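Local coordinates for protein carboxylesterase SOBER1 (PDB 6AVX) that hydrolyses carboxylic esters with short acyl chains and phosphatidylcholine, and dampens the hypersensitive response of Arabidopsis to the bacterial effector AvrBsT, at residues L79-I93 / L113-L125. The protein carries 1 engineered substitution. Numbering follows the deposited sequence.
Sequences LEAVKNVHAIIDQEI and LTLASVLLYPKTL
His86 and Tyr121 carry the polar half of the contact of helix 79-93 with helix 109-120 and the loop that follows it, each giving a hydrogen bond to the opposite segment. The His86 NE2 proton goes to Ser117 O, 2.8 Å from NE2, nearly straight at 161° and on a lone pair in the carbonyl plane; Tyr121 N turns to Val118 O rather than to Ser117 O, and the histidine supplies a donor in its place. Tyr121 OH donates to Asp90 OD1 at 2.6 Å, using the anti lone pair of that oxygen, so the phenol is tied down at its far end. Between these bonds the two rings meet edge-to-face, planes 82° apart: Tyr121 CD2 stands over the centre of one imidazole face, and Val82 CG1 lies against the opposite face, toward its rim; together with the bond to Ser117 O this fixes the rotation of the ring. With CG on the far side of CB from the main-chain N, the Tyr121 ring runs toward the C-terminal part of segment 79-93, and Ile89 CG2 makes a CH-pi contact 3.9 Å from its centroid.

Toward the N-terminal part of segment 79-93 the packing turns apolar. Val82 is a knob in the hole formed by Leu113, Ala116, Ser117 and Leu120, with CG2 3.7 Å from Ala116 CB; the small alanine and serine let the backbones come close, Val82 and Ser117 CA atoms being 5.2 Å apart. Ser117 OG turns back to bond Leu113 O, satisfying its hydroxyl while Val85 CG1 packs on it. Leu113 CD1 reaches Ala81 CB at 3.6 Å, and its CD2 meets Val85 CG2 tip to tip.

The helices cross at -65° on one side of the parallel sheet of this alpha/beta hydrolase. Val85 touches Leu9 of strand 7-11, Ile89 touches Ile104 of strand 102-107, and helix 109-120 follows the probable nucleophile elbow bearing Ser108.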
ATOM      1  N   LEU A  79      -2.853 -12.192  -4.760  1.00 10.32           N
ATOM      2  CA  LEU A  79      -3.750 -12.743  -3.731  1.00 10.84           C
ATOM      3  C   LEU A  79      -3.024 -13.586  -2.676  1.00 14.47           C
ATOM      4  O   LEU A  79      -3.436 -13.610  -1.506  1.00 11.32           O
ATOM      5  CB  LEU A  79      -4.893 -13.525  -4.369  1.00 13.32           C
ATOM      6  CG  LEU A  79      -5.822 -12.664  -5.220  1.00 13.54           C
ATOM      7  CD1 LEU A  79      -6.910 -13.533  -5.850  1.00 18.86           C
ATOM      8  CD2 LEU A  79      -6.473 -11.534  -4.413  1.00 19.97           C
ATOM      9  N   GLU A  80      -1.984 -14.331  -3.063  1.00 10.96           N
ATOM     10  CA  GLU A  80      -1.145 -14.985  -2.065  1.00 12.57           C
ATOM     11  C   GLU A  80      -0.628 -13.966  -1.066  1.00 12.07           C
ATOM     12  O   GLU A  80      -0.632 -14.197   0.150  1.00 12.18           O
ATOM     13  CB  GLU A  80       0.021 -15.692  -2.769  1.00 12.44           C
ATOM     14  CG  GLU A  80       1.150 -16.181  -1.863  1.00 13.28           C
ATOM     15  CD  GLU A  80       0.797 -17.401  -1.048  1.00 20.21           C
ATOM     16  OE1 GLU A  80       1.682 -17.848  -0.293  1.00 15.79           O
ATOM     17  OE2 GLU A  80      -0.342 -17.915  -1.150  1.00 23.96           O
ATOM     18  N   ALA A  81      -0.163 -12.824  -1.570  1.00  9.66           N
ATOM     19  CA  ALA A  81       0.357 -11.814  -0.679  1.00 10.22           C
ATOM     20  C   ALA A  81      -0.758 -11.236   0.165  1.00  7.03           C
ATOM     21  O   ALA A  81      -0.559 -11.015   1.350  1.00  8.81           O
ATOM     22  CB  ALA A  81       1.082 -10.733  -1.476  1.00  9.74           C
ATOM     23  N   VAL A  82      -1.942 -11.010  -0.428  1.00  7.21           N
ATOM     24  CA  VAL A  82      -3.073 -10.479   0.334  1.00  6.76           C
ATOM     25  C   VAL A  82      -3.424 -11.418   1.474  1.00  6.55           C
ATOM     26  O   VAL A  82      -3.734 -10.976   2.578  1.00  7.09           O
ATOM     27  CB  VAL A  82      -4.289 -10.209  -0.578  1.00  6.69           C
ATOM     28  CG1 VAL A  82      -5.529  -9.940   0.244  1.00  6.59           C
ATOM     29  CG2 VAL A  82      -4.026  -9.018  -1.495  1.00  7.46           C
ATOM     30  N   LYS A  83      -3.382 -12.729   1.226  1.00  6.80           N
ATOM     31  CA  LYS A  83      -3.715 -13.691   2.270  1.00  8.20           C
ATOM     32  C   LYS A  83      -2.835 -13.487   3.492  1.00  7.73           C
ATOM     33  O   LYS A  83      -3.316 -13.509   4.630  1.00  8.55           O
ATOM     34  CB  LYS A  83      -3.556 -15.113   1.731  1.00  9.87           C
ATOM     35  CG  LYS A  83      -3.916 -16.198   2.720  1.00 17.00           C
ATOM     36  CD  LYS A  83      -3.637 -17.566   2.093  1.00 30.58           C
ATOM     37  CE  LYS A  83      -3.858 -18.708   3.072  1.00 48.35           C
ATOM     38  NZ  LYS A  83      -3.490 -20.026   2.472  1.00 49.34           N
ATOM     39  N   ASN A  84      -1.542 -13.282   3.279  1.00  7.58           N
ATOM     40  CA  ASN A  84      -0.650 -13.086   4.410  1.00  9.09           C
ATOM     41  C   ASN A  84      -0.899 -11.758   5.110  1.00  7.76           C
ATOM     42  O   ASN A  84      -0.892 -11.700   6.343  1.00  8.89           O
ATOM     43  CB  ASN A  84       0.793 -13.177   3.955  1.00 10.13           C
ATOM     44  CG  ASN A  84       1.734 -12.770   5.035  1.00 12.12           C
ATOM     45  OD1 ASN A  84       2.320 -11.682   4.993  1.00 17.76           O
ATOM     46  ND2 ASN A  84       1.849 -13.608   6.054  1.00 11.20           N
ATOM     47  N   VAL A  85      -1.091 -10.670   4.351  1.00  6.79           N
ATOM     48  CA  VAL A  85      -1.412  -9.391   4.986  1.00  6.92           C
ATOM     49  C   VAL A  85      -2.680  -9.518   5.811  1.00  5.81           C
ATOM     50  O   VAL A  85      -2.751  -9.044   6.948  1.00  6.76           O
ATOM     51  CB  VAL A  85      -1.519  -8.268   3.937  1.00  6.33           C
ATOM     52  CG1 VAL A  85      -2.024  -6.979   4.581  1.00  7.03           C
ATOM     53  CG2 VAL A  85      -0.189  -8.030   3.246  1.00  8.82           C
ATOM     54  N   HIS A  86      -3.690 -10.188   5.267  1.00  6.26           N
ATOM     55  CA  HIS A  86      -4.939 -10.357   5.997  1.00  6.73           C
ATOM     56  C   HIS A  86      -4.745 -11.165   7.270  1.00  7.04           C
ATOM     57  O   HIS A  86      -5.420 -10.909   8.265  1.00  7.78           O
ATOM     58  CB  HIS A  86      -5.992 -11.004   5.110  1.00  6.62           C
ATOM     59  CG  HIS A  86      -6.596 -10.056   4.120  1.00  6.16           C
ATOM     60  ND1 HIS A  86      -7.698 -10.379   3.365  1.00  7.37           N
ATOM     61  CD2 HIS A  86      -6.271  -8.786   3.788  1.00  6.08           C
ATOM     62  CE1 HIS A  86      -8.033  -9.344   2.617  1.00  6.19           C
ATOM     63  NE2 HIS A  86      -7.180  -8.366   2.851  1.00  6.35           N
ATOM     64  N   ALA A  87      -3.860 -12.167   7.257  1.00  7.92           N
ATOM     65  CA  ALA A  87      -3.583 -12.911   8.486  1.00  8.35           C
ATOM     66  C   ALA A  87      -3.037 -11.983   9.563  1.00  7.89           C
ATOM     67  O   ALA A  87      -3.414 -12.087  10.739  1.00  8.65           O
ATOM     68  CB  ALA A  87      -2.606 -14.055   8.192  1.00 10.72           C
ATOM     69  N   ILE A  88      -2.158 -11.055   9.178  1.00  7.15           N
ATOM     70  CA  ILE A  88      -1.597 -10.105  10.136  1.00  7.52           C
ATOM     71  C   ILE A  88      -2.696  -9.214  10.694  1.00  7.77           C
ATOM     72  O   ILE A  88      -2.790  -8.986  11.909  1.00  8.60           O
ATOM     73  CB  ILE A  88      -0.488  -9.272   9.471  1.00  7.86           C
ATOM     74  CG1 ILE A  88       0.715 -10.154   9.114  1.00 10.56           C
ATOM     75  CG2 ILE A  88      -0.069  -8.100  10.375  1.00  9.71           C
ATOM     76  CD1 ILE A  88       1.747  -9.468   8.229  1.00 12.07           C
ATOM     77  N   ILE A  89      -3.532  -8.667   9.812  1.00  6.71           N
ATOM     78  CA  ILE A  89      -4.603  -7.777  10.251  0.62  8.08           C
ATOM     79  C   ILE A  89      -5.584  -8.538  11.132  1.00  7.37           C
ATOM     80  O   ILE A  89      -6.022  -8.035  12.178  1.00  8.89           O
ATOM     81  CB  ILE A  89      -5.314  -7.136   9.046  0.62  7.43           C
ATOM     82  CG1 ILE A  89      -4.337  -6.329   8.175  0.62  7.21           C
ATOM     83  CG2 ILE A  89      -6.453  -6.239   9.526  0.62  7.24           C
ATOM     84  CD1 ILE A  89      -4.849  -6.080   6.777  0.62  9.02           C
ATOM     85  N   ASP A  90      -5.971  -9.744  10.701  1.00  8.37           N
ATOM     86  CA  ASP A  90      -6.885 -10.577  11.482  1.00  8.32           C
ATOM     87  C   ASP A  90      -6.377 -10.753  12.905  1.00  9.56           C
ATOM     88  O   ASP A  90      -7.146 -10.665  13.872  1.00 10.17           O
ATOM     89  CB  ASP A  90      -7.010 -11.970  10.860  1.00  9.16           C
ATOM     90  CG  ASP A  90      -7.863 -12.017   9.603  1.00  9.18           C
ATOM     91  OD1 ASP A  90      -8.533 -11.038   9.238  1.00  9.83           O
ATOM     92  OD2 ASP A  90      -7.864 -13.113   9.000  1.00 10.43           O
ATOM     93  N   GLN A  91      -5.094 -11.052  13.049  1.00  9.42           N
ATOM     94  CA  GLN A  91      -4.552 -11.317  14.380  1.00  9.72           C
ATOM     95  C   GLN A  91      -4.550 -10.056  15.239  1.00 10.24           C
ATOM     96  O   GLN A  91      -4.880 -10.108  16.434  1.00 12.26           O
ATOM     97  CB  GLN A  91      -3.148 -11.892  14.257  1.00 11.85           C
ATOM     98  CG  GLN A  91      -2.467 -12.176  15.595  1.00 16.12           C
ATOM     99  CD  GLN A  91      -3.156 -13.268  16.388  1.00 42.79           C
ATOM    100  OE1 GLN A  91      -3.942 -14.048  15.846  1.00 32.41           O
ATOM    101  NE2 GLN A  91      -2.859 -13.330  17.683  1.00 37.97           N
ATOM    102  N   GLU A  92      -4.190  -8.911  14.658  1.00  9.13           N
ATOM    103  CA  GLU A  92      -4.203  -7.667  15.414  1.00 10.52           C
ATOM    104  C   GLU A  92      -5.613  -7.341  15.898  1.00 10.69           C
ATOM    105  O   GLU A  92      -5.801  -6.947  17.058  1.00 11.93           O
ATOM    106  CB  GLU A  92      -3.628  -6.547  14.551  1.00 10.27           C
ATOM    107  CG  GLU A  92      -3.530  -5.194  15.222  1.00 15.74           C
ATOM    108  CD  GLU A  92      -2.521  -5.120  16.371  1.00 12.57           C
ATOM    109  OE1 GLU A  92      -1.608  -5.967  16.462  1.00 14.25           O
ATOM    110  OE2 GLU A  92      -2.665  -4.188  17.189  1.00 20.37           O
ATOM    111  N   ILE A  93      -6.619  -7.506  15.034  1.00  9.94           N
ATOM    112  CA  ILE A  93      -7.999  -7.256  15.435  1.00 11.66           C
ATOM    113  C   ILE A  93      -8.452  -8.290  16.468  1.00 13.37           C
ATOM    114  O   ILE A  93      -9.139  -7.951  17.442  1.00 15.57           O
ATOM    115  CB  ILE A  93      -8.912  -7.174  14.192  1.00 11.27           C
ATOM    116  CG1 ILE A  93      -8.571  -5.912  13.393  1.00 10.42           C
ATOM    117  CG2 ILE A  93     -10.398  -7.185  14.586  1.00 12.97           C
ATOM    118  CD1 ILE A  93      -9.180  -5.857  11.998  1.00 10.12           C
ATOM    119  N   LEU A 113       0.326  -3.674  -2.906  1.00  5.37           N
ATOM    120  CA  LEU A 113      -0.189  -4.669  -1.973  1.00  5.41           C
ATOM    121  C   LEU A 113      -1.086  -4.040  -0.929  1.00  5.19           C
ATOM    122  O   LEU A 113      -2.097  -4.639  -0.537  1.00  5.26           O
ATOM    123  CB  LEU A 113       0.962  -5.423  -1.314  1.00  5.71           C
ATOM    124  CG  LEU A 113       0.545  -6.505  -0.321  1.00  5.69           C
ATOM    125  CD1 LEU A 113      -0.410  -7.507  -0.926  1.00  6.94           C
ATOM    126  CD2 LEU A 113       1.782  -7.188   0.210  1.00  7.22           C
ATOM    127  N   THR A 114      -0.734  -2.852  -0.459  1.00  5.29           N
ATOM    128  CA  THR A 114      -1.606  -2.108   0.451  1.00  5.53           C
ATOM    129  C   THR A 114      -2.993  -1.954  -0.144  1.00  5.68           C
ATOM    130  O   THR A 114      -4.003  -2.220   0.518  1.00  5.66           O
ATOM    131  CB  THR A 114      -0.999  -0.726   0.761  1.00  4.91           C
ATOM    132  OG1 THR A 114       0.147  -0.886   1.600  1.00  6.10           O
ATOM    133  CG2 THR A 114      -1.980   0.198   1.459  1.00  6.58           C
ATOM    134  N   LEU A 115      -3.052  -1.493  -1.389  1.00  4.64           N
ATOM    135  CA  LEU A 115      -4.339  -1.270  -2.018  1.00  4.98           C
ATOM    136  C   LEU A 115      -5.142  -2.557  -2.090  1.00  5.36           C
ATOM    137  O   LEU A 115      -6.321  -2.596  -1.716  1.00  5.84           O
ATOM    138  CB  LEU A 115      -4.130  -0.700  -3.415  1.00  6.53           C
ATOM    139  CG  LEU A 115      -5.434  -0.240  -4.061  1.00  7.36           C
ATOM    140  CD1 LEU A 115      -5.866   1.096  -3.500  1.00  8.85           C
ATOM    141  CD2 LEU A 115      -5.298  -0.175  -5.572  1.00  8.82           C
ATOM    142  N   ALA A 116      -4.529  -3.616  -2.604  1.00  5.53           N
ATOM    143  CA  ALA A 116      -5.236  -4.883  -2.739  1.00  5.50           C
ATOM    144  C   ALA A 116      -5.707  -5.397  -1.388  1.00  5.95           C
ATOM    145  O   ALA A 116      -6.827  -5.921  -1.256  1.00  6.71           O
ATOM    146  CB  ALA A 116      -4.317  -5.904  -3.396  1.00  6.66           C
ATOM    147  N   SER A 117      -4.862  -5.257  -0.368  1.00  5.05           N
ATOM    148  CA  SER A 117      -5.189  -5.797   0.944  1.00  5.41           C
ATOM    149  C   SER A 117      -6.350  -5.049   1.572  1.00  5.62           C
ATOM    150  O   SER A 117      -7.229  -5.662   2.190  1.00  6.40           O
ATOM    151  CB  SER A 117      -3.967  -5.744   1.854  1.00  6.69           C
ATOM    152  OG  SER A 117      -2.909  -6.570   1.378  1.00  7.08           O
ATOM    153  N   VAL A 118      -6.346  -3.726   1.481  1.00  5.16           N
ATOM    154  CA  VAL A 118      -7.423  -2.935   2.057  1.00  5.50           C
ATOM    155  C   VAL A 118      -8.735  -3.214   1.338  1.00  6.02           C
ATOM    156  O   VAL A 118      -9.783  -3.402   1.978  1.00  6.55           O
ATOM    157  CB  VAL A 118      -7.052  -1.446   2.027  1.00  7.92           C
ATOM    158  CG1 VAL A 118      -8.265  -0.585   2.320  1.00  8.59           C
ATOM    159  CG2 VAL A 118      -5.888  -1.167   2.980  1.00  8.04           C
ATOM    160  N   LEU A 119      -8.701  -3.247   0.010  1.00  5.30           N
ATOM    161  CA  LEU A 119      -9.949  -3.345  -0.749  1.00  6.03           C
ATOM    162  C   LEU A 119     -10.603  -4.711  -0.621  1.00  5.58           C
ATOM    163  O   LEU A 119     -11.809  -4.832  -0.884  1.00  6.30           O
ATOM    164  CB  LEU A 119      -9.702  -3.039  -2.232  1.00  8.05           C
ATOM    165  CG  LEU A 119      -9.207  -1.635  -2.580  1.00 11.46           C
ATOM    166  CD1 LEU A 119      -8.840  -1.527  -4.060  1.00 14.41           C
ATOM    167  CD2 LEU A 119     -10.252  -0.612  -2.218  1.00 21.45           C
ATOM    168  N   LEU A 120      -9.848  -5.729  -0.257  1.00  5.40           N
ATOM    169  CA  LEU A 120     -10.396  -7.067  -0.087  1.00  5.73           C
ATOM    170  C   LEU A 120     -10.657  -7.422   1.370  1.00  6.19           C
ATOM    171  O   LEU A 120     -11.140  -8.522   1.644  1.00  6.12           O
ATOM    172  CB  LEU A 120      -9.471  -8.104  -0.733  1.00  5.82           C
ATOM    173  CG  LEU A 120      -9.510  -8.066  -2.262  1.00  6.35           C
ATOM    174  CD1 LEU A 120      -8.307  -8.775  -2.857  1.00  7.72           C
ATOM    175  CD2 LEU A 120     -10.819  -8.697  -2.799  1.00  7.61           C
ATOM    176  N   TYR A 121     -10.342  -6.541   2.314  1.00  5.99           N
ATOM    177  CA  TYR A 121     -10.526  -6.892   3.718  1.00  5.21           C
ATOM    178  C   TYR A 121     -12.012  -6.792   4.093  1.00  6.43           C
ATOM    179  O   TYR A 121     -12.703  -5.877   3.640  1.00  7.14           O
ATOM    180  CB  TYR A 121      -9.692  -5.963   4.632  1.00  6.39           C
ATOM    181  CG  TYR A 121      -9.503  -6.611   5.978  1.00  4.94           C
ATOM    182  CD1 TYR A 121     -10.126  -6.123   7.125  1.00  5.91           C
ATOM    183  CD2 TYR A 121      -8.749  -7.760   6.101  1.00  6.51           C
ATOM    184  CE1 TYR A 121     -10.001  -6.763   8.330  1.00  6.23           C
ATOM    185  CE2 TYR A 121      -8.619  -8.416   7.318  1.00  7.11           C
ATOM    186  CZ  TYR A 121      -9.254  -7.899   8.432  1.00  6.75           C
ATOM    187  OH  TYR A 121      -9.145  -8.550   9.651  1.00  8.29           O
ATOM    188  N   PRO A 122     -12.538  -7.719   4.913  1.00  5.64           N
ATOM    189  CA  PRO A 122     -13.989  -7.708   5.180  1.00  5.90           C
ATOM    190  C   PRO A 122     -14.480  -6.553   6.017  1.00  6.21           C
ATOM    191  O   PRO A 122     -15.700  -6.346   6.080  1.00  7.87           O
ATOM    192  CB  PRO A 122     -14.233  -9.041   5.893  1.00  7.64           C
ATOM    193  CG  PRO A 122     -13.113  -9.922   5.464  1.00  9.74           C
ATOM    194  CD  PRO A 122     -11.927  -9.000   5.304  1.00  7.97           C
ATOM    195  N   LYS A 123     -13.595  -5.812   6.681  1.00  6.41           N
ATOM    196  CA  LYS A 123     -13.963  -4.732   7.584  1.00  5.87           C
ATOM    197  C   LYS A 123     -13.355  -3.407   7.140  1.00  7.14           C
ATOM    198  O   LYS A 123     -12.321  -3.375   6.467  1.00  6.83           O
ATOM    199  CB  LYS A 123     -13.497  -5.057   9.000  1.00  9.10           C
ATOM    200  CG  LYS A 123     -14.170  -6.338   9.508  1.00 11.18           C
ATOM    201  CD  LYS A 123     -13.697  -6.747  10.867  1.00 13.14           C
ATOM    202  CE  LYS A 123     -14.361  -8.056  11.292  1.00 16.59           C
ATOM    203  NZ  LYS A 123     -13.776  -8.568  12.543  1.00 18.32           N
ATOM    204  N   THR A 124     -14.018  -2.317   7.506  1.00  6.51           N
ATOM    205  CA  THR A 124     -13.467  -0.981   7.307  1.00  7.22           C
ATOM    206  C   THR A 124     -12.254  -0.802   8.202  1.00  6.94           C
ATOM    207  O   THR A 124     -12.307  -1.079   9.403  1.00  7.71           O
ATOM    208  CB  THR A 124     -14.495   0.095   7.662  1.00  6.77           C
ATOM    209  OG1 THR A 124     -15.735  -0.185   6.990  1.00  7.51           O
ATOM    210  CG2 THR A 124     -13.985   1.479   7.276  1.00  8.59           C
ATOM    211  N   LEU A 125     -11.177  -0.315   7.631  1.00  6.53           N
ATOM    212  CA  LEU A 125      -9.954  -0.032   8.370  1.00  5.76           C
ATOM    213  C   LEU A 125      -9.788   1.475   8.494  1.00  6.47           C
ATOM    214  O   LEU A 125     -10.558   2.267   7.943  1.00  6.69           O
ATOM    215  CB  LEU A 125      -8.756  -0.695   7.687  1.00  6.52           C
ATOM    216  CG  LEU A 125      -8.884  -2.207   7.517  1.00  6.24           C
ATOM    217  CD1 LEU A 125      -7.727  -2.744   6.688  1.00  8.36           C
ATOM    218  CD2 LEU A 125      -8.998  -2.911   8.851  1.00  9.68           C
TER